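Local coordinates for putative isomerase (Sinorhizobium meliloti, PDB 2PPG), which is of unknown function but belongs to the mandelate racemase/muconate lactonizing enzyme group of the enolase superfamily, built around a TIM-barrel domain, at residues Gln179-Ser190 and Leu208-His219; Ala308-Ala319 and Ala338-Gln346. All coordinates share one frame; numbering follows the deposited sequence.

Contact 1 of 2, residues Gln179-Ser190 and Leu208-His219; sequences QAKGFSSFKFAS and LGPAVRIACDMH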
loop_
_atom_site.group_PDB
_atom_site.type_symbol
_atom_site.label_atom_id
_atom_site.label_comp_id
_atom_site.label_asym_id
_atom_site.label_seq_id
_atom_site.Cartn_x
_atom_site.Cartn_y
_atom_site.Cartn_z
ATOM N N GLN A 179 7.854 -29.013 36.794
ATOM C CA GLN A 179 6.523 -29.445 36.396
ATOM C C GLN A 179 5.811 -30.045 37.605
ATOM O O GLN A 179 4.644 -29.751 37.860
ATOM C CB GLN A 179 6.590 -30.452 35.238
ATOM C CG GLN A 179 5.227 -30.941 34.745
ATOM C CD GLN A 179 5.333 -31.913 33.574
ATOM O OE1 GLN A 179 6.203 -32.780 33.549
ATOM N NE2 GLN A 179 4.443 -31.769 32.602
ATOM N N ALA A 180 6.531 -30.876 38.354
ATOM C CA ALA A 180 5.981 -31.512 39.545
ATOM C C ALA A 180 5.647 -30.480 40.631
ATOM O O ALA A 180 4.759 -30.703 41.461
ATOM C CB ALA A 180 6.948 -32.565 40.078
ATOM N N LYS A 181 6.353 -29.351 40.614
ATOM C CA LYS A 181 6.069 -28.258 41.535
ATOM C C LYS A 181 4.871 -27.386 41.116
ATOM O O LYS A 181 4.549 -26.410 41.792
ATOM C CB LYS A 181 7.312 -27.399 41.755
ATOM C CG LYS A 181 8.290 -27.971 42.765
ATOM C CD LYS A 181 9.689 -27.428 42.522
ATOM C CE LYS A 181 10.622 -27.758 43.665
ATOM N NZ LYS A 181 11.997 -27.265 43.380
ATOM N N GLY A 182 4.212 -27.740 40.015
ATOM C CA GLY A 182 2.970 -27.074 39.612
ATOM C C GLY A 182 3.049 -26.099 38.443
ATOM O O GLY A 182 2.113 -25.329 38.206
ATOM N N PHE A 183 4.156 -26.121 37.709
ATOM C CA PHE A 183 4.307 -25.251 36.551
ATOM C C PHE A 183 4.024 -26.019 35.268
ATOM O O PHE A 183 4.386 -27.192 35.152
ATOM C CB PHE A 183 5.707 -24.649 36.522
ATOM C CG PHE A 183 5.983 -23.705 37.658
ATOM C CD1 PHE A 183 5.974 -22.333 37.454
ATOM C CD2 PHE A 183 6.254 -24.185 38.932
ATOM C CE1 PHE A 183 6.228 -21.447 38.501
ATOM C CE2 PHE A 183 6.514 -23.307 39.985
ATOM C CZ PHE A 183 6.495 -21.931 39.766
ATOM N N SER A 184 3.375 -25.371 34.303
ATOM C CA SER A 184 3.050 -26.042 33.040
ATOM C C SER A 184 3.348 -25.200 31.795
ATOM O O SER A 184 2.766 -25.421 30.731
ATOM C CB SER A 184 1.593 -26.474 33.050
ATOM O OG SER A 184 0.793 -25.415 33.551
ATOM N N SER A 185 4.253 -24.233 31.939
ATOM C CA SER A 185 4.704 -23.408 30.818
ATOM C C SER A 185 6.205 -23.250 30.944
ATOM O O SER A 185 6.727 -23.099 32.053
ATOM C CB SER A 185 4.029 -22.040 30.824
ATOM O OG SER A 185 2.665 -22.137 30.492
ATOM N N PHE A 186 6.902 -23.307 29.814
ATOM C CA PHE A 186 8.360 -23.371 29.823
ATOM C C PHE A 186 8.950 -22.562 28.687
ATOM O O PHE A 186 8.323 -22.402 27.642
ATOM C CB PHE A 186 8.816 -24.845 29.754
ATOM C CG PHE A 186 8.289 -25.677 30.892
ATOM C CD1 PHE A 186 9.029 -25.834 32.054
ATOM C CD2 PHE A 186 7.017 -26.233 30.832
ATOM C CE1 PHE A 186 8.509 -26.550 33.131
ATOM C CE2 PHE A 186 6.497 -26.943 31.895
ATOM C CZ PHE A 186 7.238 -27.099 33.048
ATOM N N LYS A 187 10.147 -22.030 28.906
ATOM C CA LYS A 187 10.920 -21.416 27.835
ATOM C C LYS A 187 12.387 -21.797 27.987
ATOM O O LYS A 187 12.961 -21.665 29.061
ATOM C CB LYS A 187 10.778 -19.893 27.869
ATOM C CG LYS A 187 11.312 -19.200 26.627
ATOM C CD LYS A 187 11.148 -17.709 26.718
ATOM C CE LYS A 187 12.243 -17.082 27.550
ATOM N NZ LYS A 187 11.837 -15.717 27.961
ATOM N N PHE A 188 12.997 -22.273 26.916
ATOM C CA PHE A 188 14.440 -22.507 26.908
ATOM C C PHE A 188 15.132 -21.504 26.002
ATOM O O PHE A 188 14.566 -21.062 25.004
ATOM C CB PHE A 188 14.752 -23.923 26.432
ATOM C CG PHE A 188 14.425 -24.168 24.986
ATOM C CD1 PHE A 188 15.410 -24.066 24.005
ATOM C CD2 PHE A 188 13.158 -24.524 24.603
ATOM C CE1 PHE A 188 15.126 -24.307 22.675
ATOM C CE2 PHE A 188 12.870 -24.765 23.273
ATOM C CZ PHE A 188 13.857 -24.657 22.312
ATOM N N ALA A 189 16.366 -21.155 26.350
ATOM C CA ALA A 189 17.189 -20.265 25.513
ATOM C C ALA A 189 17.918 -21.070 24.450
ATOM O O ALA A 189 18.497 -22.108 24.752
ATOM C CB ALA A 189 18.193 -19.488 26.368
ATOM N N SER A 190 17.891 -20.590 23.210
ATOM C CA SER A 190 18.614 -21.252 22.112
ATOM C C SER A 190 20.159 -21.196 22.173
ATOM O O SER A 190 20.806 -22.090 21.637
ATOM C CB SER A 190 18.099 -20.800 20.743
ATOM O OG SER A 190 18.495 -19.478 20.456
ATOM N N LEU A 208 7.889 -33.943 28.878
ATOM C CA LEU A 208 6.843 -33.235 29.622
ATOM C C LEU A 208 5.391 -33.588 29.261
ATOM O O LEU A 208 4.475 -33.326 30.038
ATOM C CB LEU A 208 7.055 -31.722 29.533
ATOM C CG LEU A 208 8.434 -31.219 29.960
ATOM C CD1 LEU A 208 8.496 -29.704 29.948
ATOM C CD2 LEU A 208 8.774 -31.757 31.330
ATOM N N GLY A 209 5.172 -34.165 28.089
ATOM C CA GLY A 209 3.823 -34.557 27.698
ATOM C C GLY A 209 3.183 -33.557 26.758
ATOM O O GLY A 209 3.712 -32.460 26.549
ATOM N N PRO A 210 2.020 -33.917 26.199
ATOM C CA PRO A 210 1.344 -33.133 25.156
ATOM C C PRO A 210 0.663 -31.817 25.604
ATOM O O PRO A 210 0.426 -30.954 24.758
ATOM C CB PRO A 210 0.282 -34.106 24.612
ATOM C CG PRO A 210 0.565 -35.430 25.274
ATOM C CD PRO A 210 1.272 -35.136 26.540
ATOM N N ALA A 211 0.350 -31.669 26.891
ATOM C CA ALA A 211 -0.474 -30.536 27.370
ATOM C C ALA A 211 0.317 -29.258 27.687
ATOM O O ALA A 211 -0.216 -28.156 27.622
ATOM C CB ALA A 211 -1.312 -30.957 28.601
ATOM N N VAL A 212 1.583 -29.424 28.041
ATOM C CA VAL A 212 2.439 -28.330 28.490
ATOM C C VAL A 212 2.841 -27.342 27.376
ATOM O O VAL A 212 2.992 -27.735 26.209
ATOM C CB VAL A 212 3.682 -28.925 29.166
ATOM C CG1 VAL A 212 4.914 -28.146 28.842
ATOM C CG2 VAL A 212 3.457 -29.043 30.668
ATOM N N ARG A 213 2.992 -26.063 27.735
ATOM C CA ARG A 213 3.405 -25.032 26.773
ATOM C C ARG A 213 4.904 -24.814 26.824
ATOM O O ARG A 213 5.505 -24.760 27.906
ATOM C CB ARG A 213 2.677 -23.716 27.005
ATOM C CG ARG A 213 1.181 -23.788 26.794
ATOM C CD ARG A 213 0.532 -22.414 26.896
ATOM N NE ARG A 213 0.765 -21.794 28.200
ATOM C CZ ARG A 213 0.296 -20.602 28.562
ATOM N NH1 ARG A 213 -0.432 -19.892 27.719
ATOM N NH2 ARG A 213 0.566 -20.113 29.763
ATOM N N ILE A 214 5.508 -24.712 25.641
ATOM C CA ILE A 214 6.960 -24.664 25.503
ATOM C C ILE A 214 7.347 -23.640 24.439
ATOM O O ILE A 214 7.067 -23.801 23.244
ATOM C CB ILE A 214 7.550 -26.034 25.099
ATOM C CG1 ILE A 214 7.200 -27.117 26.122
ATOM C CG2 ILE A 214 9.056 -25.946 25.008
ATOM C CD1 ILE A 214 7.511 -28.520 25.649
ATOM N N ALA A 215 7.994 -22.580 24.883
ATOM C CA ALA A 215 8.414 -21.536 23.988
ATOM C C ALA A 215 9.924 -21.604 23.787
ATOM O O ALA A 215 10.630 -22.306 24.519
ATOM C CB ALA A 215 8.001 -20.191 24.550
ATOM N N CYS A 216 10.407 -20.885 22.779
ATOM C CA CYS A 216 11.831 -20.788 22.502
ATOM C C CYS A 216 12.306 -19.331 22.413
ATOM O O CYS A 216 11.783 -18.540 21.625
ATOM C CB CYS A 216 12.155 -21.506 21.205
ATOM S SG CYS A 216 13.885 -21.345 20.735
ATOM N N ASP A 217 13.295 -18.977 23.224
ATOM C CA ASP A 217 13.884 -17.651 23.151
ATOM C C ASP A 217 15.119 -17.726 22.249
ATOM O O ASP A 217 16.135 -18.283 22.631
ATOM C CB ASP A 217 14.231 -17.152 24.557
ATOM C CG ASP A 217 14.860 -15.755 24.568
ATOM O OD1 ASP A 217 15.220 -15.216 23.498
ATOM O OD2 ASP A 217 14.998 -15.184 25.672
HETATM N N MSE A 218 15.030 -17.139 21.061
HETATM C CA MSE A 218 16.056 -17.299 20.036
HETATM C C MSE A 218 17.200 -16.287 20.025
HETATM O O MSE A 218 18.096 -16.374 19.191
HETATM C CB MSE A 218 15.402 -17.328 18.676
HETATM C CG MSE A 218 14.541 -18.532 18.491
HETATM SE SE MSE A 218 13.385 -18.283 16.973
HETATM C CE MSE A 218 12.054 -19.590 17.517
ATOM N N HIS A 219 17.160 -15.326 20.937
ATOM C CA HIS A 219 18.279 -14.399 21.122
ATOM C C HIS A 219 18.780 -13.695 19.847
ATOM O O HIS A 219 19.987 -13.682 19.577
ATOM C CB HIS A 219 19.444 -15.087 21.860
ATOM C CG HIS A 219 19.265 -15.142 23.344
ATOM N ND1 HIS A 219 18.364 -15.993 23.957
ATOM C CD2 HIS A 219 19.858 -14.442 24.340
ATOM C CE1 HIS A 219 18.412 -15.811 25.265
ATOM N NE2 HIS A 219 19.309 -14.875 25.523
#
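Strands 185-189 and 213-217 pair in parallel in the barrel sheet, from the bridge of S185 with R213 to that of A189 with D217, and helix 197-208 makes the connection between them. Backbone bonds alternate regularly: R213 N to S184 O, F186 N to R213 O, A215 N to F186 O and D217 N to F188 O, while that from F188 N to A215 O is weak. On the face turned away from the helices, S185, K187, R213 and D217 make a largely polar surface, with the A215 methyl set among them. R213 grips S185 side-on: NE and NH2 both lie 3.0 Å from OG, with the hydroxyl close to the guanidinium plane. K187, its CG anti to the backbone N (chi1 -168°), runs its CE to 3.6 Å from D217 CB. The salt bridge of its NZ with D217 OD2 is long, 3.9 Å; E243 is a further salt-bridge partner of the ammonium, and Y159 OH hydrogen-bonds to it. F186, F188, I214 and C216 point the other way, toward the helical layer. L208 CD1 sits over one face of the F186 ring, 4.0 Å from its centroid, and V212 CG1 approaches F186 CD2 obliquely at 3.5 Å. Farther along, C216 SG meets the F188 ring obliquely in a sulfur-aromatic contact. Beyond the N-terminal ends of the strands, the last turns of helices 168-180 and 197-208 are joined by Q179 NE2, which gives L208 O a nearly straight bond of 3.0 Å, taken on a carbonyl lone pair in plane. Strand 185-189, helix 197-208 and strand 213-217 thus form a beta-alpha-beta unit, the parallel crossover from which TIM barrels are built.

Contact 2 of 2, residues Ala308-Ala319 and Ala338-Gln346; sequences AHVHHIKVIPHA and ANVDCHEFQ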
loop_
_atom_site.group_PDB
_atom_site.type_symbol
_atom_site.label_atom_id
_atom_site.label_comp_id
_atom_site.label_asym_id
_atom_site.label_seq_id
_atom_site.Cartn_x
_atom_site.Cartn_y
_atom_site.Cartn_z
ATOM N N ALA A 308 -1.084 -2.462 23.679
ATOM C CA ALA A 308 -1.358 -3.847 23.311
ATOM C C ALA A 308 -2.851 -4.162 23.401
ATOM O O ALA A 308 -3.375 -4.913 22.595
ATOM C CB ALA A 308 -0.572 -4.797 24.188
ATOM N N HIS A 309 -3.512 -3.579 24.396
ATOM C CA HIS A 309 -4.950 -3.696 24.602
ATOM C C HIS A 309 -5.710 -3.155 23.395
ATOM O O HIS A 309 -6.459 -3.878 22.727
ATOM C CB HIS A 309 -5.330 -2.899 25.845
ATOM C CG HIS A 309 -6.790 -2.927 26.163
ATOM N ND1 HIS A 309 -7.360 -3.911 26.942
ATOM C CD2 HIS A 309 -7.796 -2.086 25.822
ATOM C CE1 HIS A 309 -8.655 -3.679 27.064
ATOM N NE2 HIS A 309 -8.945 -2.578 26.395
ATOM N N VAL A 310 -5.505 -1.870 23.136
ATOM C CA VAL A 310 -6.013 -1.215 21.944
ATOM C C VAL A 310 -5.756 -2.044 20.677
ATOM O O VAL A 310 -6.650 -2.198 19.852
ATOM C CB VAL A 310 -5.375 0.189 21.776
ATOM C CG1 VAL A 310 -5.503 0.669 20.354
ATOM C CG2 VAL A 310 -6.015 1.178 22.718
ATOM N N HIS A 311 -4.545 -2.583 20.534
ATOM C CA HIS A 311 -4.168 -3.261 19.297
ATOM C C HIS A 311 -4.257 -4.778 19.335
ATOM O O HIS A 311 -3.701 -5.450 18.465
ATOM C CB HIS A 311 -2.793 -2.795 18.820
ATOM C CG HIS A 311 -2.833 -1.473 18.130
ATOM N ND1 HIS A 311 -3.202 -1.342 16.809
ATOM C CD2 HIS A 311 -2.598 -0.217 18.583
ATOM C CE1 HIS A 311 -3.178 -0.061 16.474
ATOM N NE2 HIS A 311 -2.814 0.642 17.532
ATOM N N HIS A 312 -4.959 -5.301 20.339
ATOM C CA HIS A 312 -5.249 -6.739 20.475
ATOM C C HIS A 312 -4.039 -7.644 20.459
ATOM O O HIS A 312 -3.962 -8.582 19.663
ATOM C CB HIS A 312 -6.269 -7.183 19.427
ATOM C CG HIS A 312 -7.528 -6.393 19.492
ATOM N ND1 HIS A 312 -7.661 -5.164 18.880
ATOM C CD2 HIS A 312 -8.678 -6.608 20.169
ATOM C CE1 HIS A 312 -8.853 -4.671 19.154
ATOM N NE2 HIS A 312 -9.492 -5.530 19.930
ATOM N N ILE A 313 -3.108 -7.355 21.357
ATOM C CA ILE A 313 -1.847 -8.070 21.457
ATOM C C ILE A 313 -1.697 -8.560 22.903
ATOM O O ILE A 313 -2.051 -7.852 23.837
ATOM C CB ILE A 313 -0.703 -7.154 21.018
ATOM C CG1 ILE A 313 -0.744 -6.982 19.497
ATOM C CG2 ILE A 313 0.646 -7.682 21.464
ATOM C CD1 ILE A 313 0.224 -5.973 18.967
ATOM N N LYS A 314 -1.230 -9.792 23.076
ATOM C CA LYS A 314 -1.049 -10.381 24.396
ATOM C C LYS A 314 0.158 -9.773 25.097
ATOM O O LYS A 314 1.162 -9.429 24.460
ATOM C CB LYS A 314 -0.886 -11.906 24.277
ATOM C CG LYS A 314 -2.037 -12.744 24.828
ATOM C CD LYS A 314 -3.398 -12.111 24.549
ATOM C CE LYS A 314 -4.492 -12.717 25.417
ATOM N NZ LYS A 314 -4.190 -12.540 26.880
ATOM N N VAL A 315 0.056 -9.639 26.412
ATOM C CA VAL A 315 1.170 -9.147 27.211
ATOM C C VAL A 315 1.731 -10.280 28.059
ATOM O O VAL A 315 1.032 -10.821 28.913
ATOM C CB VAL A 315 0.751 -7.988 28.148
ATOM C CG1 VAL A 315 1.984 -7.361 28.791
ATOM C CG2 VAL A 315 -0.020 -6.922 27.393
ATOM N N ILE A 316 2.975 -10.668 27.799
ATOM C CA ILE A 316 3.660 -11.612 28.662
ATOM C C ILE A 316 4.959 -10.993 29.192
ATOM O O ILE A 316 6.010 -11.104 28.571
ATOM C CB ILE A 316 3.906 -12.980 27.968
ATOM C CG1 ILE A 316 2.582 -13.578 27.491
ATOM C CG2 ILE A 316 4.577 -13.935 28.943
ATOM C CD1 ILE A 316 2.727 -14.828 26.659
ATOM N N PRO A 317 4.883 -10.314 30.342
ATOM C CA PRO A 317 6.056 -9.566 30.813
ATOM C C PRO A 317 7.333 -10.387 30.968
ATOM O O PRO A 317 7.299 -11.581 31.306
ATOM C CB PRO A 317 5.595 -9.006 32.164
ATOM C CG PRO A 317 4.114 -8.863 31.988
ATOM C CD PRO A 317 3.732 -10.135 31.245
ATOM N N HIS A 318 8.445 -9.715 30.695
ATOM C CA HIS A 318 9.796 -10.245 30.847
ATOM C C HIS A 318 10.198 -10.168 32.323
ATOM O O HIS A 318 9.779 -9.256 33.055
ATOM C CB HIS A 318 10.734 -9.381 30.007
ATOM C CG HIS A 318 12.138 -9.887 29.917
ATOM N ND1 HIS A 318 13.182 -9.308 30.605
ATOM C CD2 HIS A 318 12.679 -10.890 29.186
ATOM C CE1 HIS A 318 14.303 -9.944 30.320
ATOM N NE2 HIS A 318 14.024 -10.910 29.463
ATOM N N ALA A 319 10.989 -11.141 32.757
ATOM C CA ALA A 319 11.572 -11.131 34.095
ATOM C C ALA A 319 13.071 -11.426 33.994
ATOM O O ALA A 319 13.498 -12.229 33.160
ATOM C CB ALA A 319 10.873 -12.141 34.994
ATOM N N ALA A 338 -5.459 -5.518 31.326
ATOM C CA ALA A 338 -6.401 -6.487 30.780
ATOM C C ALA A 338 -5.712 -7.647 30.057
ATOM O O ALA A 338 -6.089 -8.807 30.228
ATOM C CB ALA A 338 -7.355 -5.794 29.853
ATOM N N ASN A 339 -4.684 -7.332 29.277
ATOM C CA ASN A 339 -4.109 -8.290 28.337
ATOM C C ASN A 339 -3.004 -9.226 28.842
ATOM O O ASN A 339 -2.395 -9.942 28.032
ATOM C CB ASN A 339 -3.622 -7.557 27.071
ATOM C CG ASN A 339 -4.750 -7.245 26.108
ATOM O OD1 ASN A 339 -5.884 -7.000 26.522
ATOM N ND2 ASN A 339 -4.440 -7.241 24.814
ATOM N N VAL A 340 -2.749 -9.236 30.154
ATOM C CA VAL A 340 -1.691 -10.092 30.725
ATOM C C VAL A 340 -2.050 -11.575 30.866
ATOM O O VAL A 340 -2.820 -11.970 31.725
ATOM C CB VAL A 340 -1.121 -9.537 32.051
ATOM C CG1 VAL A 340 -0.093 -10.503 32.633
ATOM C CG2 VAL A 340 -0.472 -8.180 31.802
ATOM N N ASP A 341 -1.460 -12.390 30.010
ATOM C CA ASP A 341 -1.797 -13.811 29.937
ATOM C C ASP A 341 -0.988 -14.626 30.940
ATOM O O ASP A 341 -1.420 -15.685 31.398
ATOM C CB ASP A 341 -1.493 -14.322 28.523
ATOM C CG ASP A 341 -2.132 -15.660 28.237
ATOM O OD1 ASP A 341 -1.392 -16.652 28.033
ATOM O OD2 ASP A 341 -3.381 -15.715 28.225
ATOM N N CYS A 342 0.178 -14.090 31.292
ATOM C CA CYS A 342 1.279 -14.872 31.800
ATOM C C CYS A 342 2.442 -13.938 32.136
ATOM O O CYS A 342 2.451 -12.797 31.718
ATOM C CB CYS A 342 1.721 -15.804 30.687
ATOM S SG CYS A 342 2.525 -17.233 31.262
ATOM N N HIS A 343 3.433 -14.432 32.871
ATOM C CA HIS A 343 4.576 -13.625 33.279
ATOM C C HIS A 343 5.773 -14.543 33.442
ATOM O O HIS A 343 5.680 -15.573 34.104
ATOM C CB HIS A 343 4.259 -12.921 34.600
ATOM C CG HIS A 343 5.199 -11.814 34.957
ATOM N ND1 HIS A 343 6.515 -12.032 35.319
ATOM C CD2 HIS A 343 4.999 -10.477 35.055
ATOM C CE1 HIS A 343 7.086 -10.875 35.605
ATOM N NE2 HIS A 343 6.189 -9.915 35.451
ATOM N N GLU A 344 6.894 -14.178 32.829
ATOM C CA GLU A 344 8.138 -14.940 32.968
ATOM C C GLU A 344 8.545 -15.111 34.435
ATOM O O GLU A 344 8.379 -14.202 35.250
ATOM C CB GLU A 344 9.269 -14.258 32.191
ATOM C CG GLU A 344 10.536 -15.081 32.092
ATOM C CD GLU A 344 11.639 -14.422 31.269
ATOM O OE1 GLU A 344 11.613 -13.188 31.079
ATOM O OE2 GLU A 344 12.549 -15.144 30.811
ATOM N N PHE A 345 9.083 -16.281 34.760
ATOM C CA PHE A 345 9.579 -16.559 36.109
ATOM C C PHE A 345 10.952 -17.228 36.069
ATOM O O PHE A 345 11.092 -18.408 35.694
ATOM C CB PHE A 345 8.565 -17.408 36.876
ATOM C CG PHE A 345 9.089 -18.009 38.155
ATOM C CD1 PHE A 345 9.577 -17.206 39.187
ATOM C CD2 PHE A 345 9.045 -19.383 38.353
ATOM C CE1 PHE A 345 10.024 -17.774 40.373
ATOM C CE2 PHE A 345 9.494 -19.947 39.546
ATOM C CZ PHE A 345 9.985 -19.145 40.547
ATOM N N GLN A 346 11.957 -16.442 36.445
ATOM C CA GLN A 346 13.324 -16.898 36.603
ATOM C C GLN A 346 13.482 -17.536 37.976
ATOM O O GLN A 346 13.885 -16.878 38.932
ATOM C CB GLN A 346 14.286 -15.713 36.496
ATOM C CG GLN A 346 14.171 -14.889 35.211
ATOM C CD GLN A 346 15.134 -15.346 34.130
ATOM O OE1 GLN A 346 16.033 -16.137 34.392
ATOM N NE2 GLN A 346 14.944 -14.852 32.909
#
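V315 and V340 bridge their backbones where segments 308-319 and 338-346 meet side by side; strand 314-315, helix 325-336 and strand 343-345 follow one another here in the TIM barrel. Backbone bonds set the alignment: V315 N donates to N339 O, D341 N to V315 O and, past a break in the pattern, E344 N to P317 O. Side-chain amides extend this pairing at both ends. N339 ND2 gives I313 O a straight bond of 2.7 Å, with the oxygen in the amide plane but the nitrogen well above the carbonyl plane; it ties N339 to I313, whose own N bonds back to A308 O in the Schellman motif that ends helix 293-310. Q346 NE2 reaches A319 O at the other end. Of the charged groups, K314, bent at chi2 and chi4, curls its NZ to 3.5 Å from D341 OD2 in a salt bridge, and a weak bond links the same NZ to N339 O. Apolar packing fills in between: V315 CB lies 3.9 Å from V340 CG2, and I316 CG2 meets C342 CB at 3.8 Å. The P317 ring lies across the H343 imidazole, its CB nearest CD2. That imidazole is fixed at both nitrogens, ND1 donating to E344 O and NE2 bonded to S330 OG. A fully stretched E344 side chain, its first torsion close to 180° (chi1 -171°), carries OE2 to the hydroxyl of S161. Its other oxygen, OE1, stands over one face of the H318 ring and accepts A319 N at 2.7 Å, an almost straight bond on the anti side of the carboxylate.

How the contacts relate
Contact 1 is complete in the chain before contact 2 begins, and their centres lie about 17 Å apart within the C-terminal, enolase-like barrel domain. Both belong to the same barrel sheet: strand 155-161 pairs with 185-189 from contact 1 and with 343-345 from contact 2, so it stands between the two. Nevertheless they touch directly. K187 NZ forms a salt bridge with E344 OE2 at 3.0 Å, R213 NH1 makes a weak, long ion pair with D341 OD1, and the F183 and F345 rings pack nearly parallel. Early and late strands are thereby joined across strand 155-161, illustrating how a closed barrel makes sequence-distant segments into neighbours.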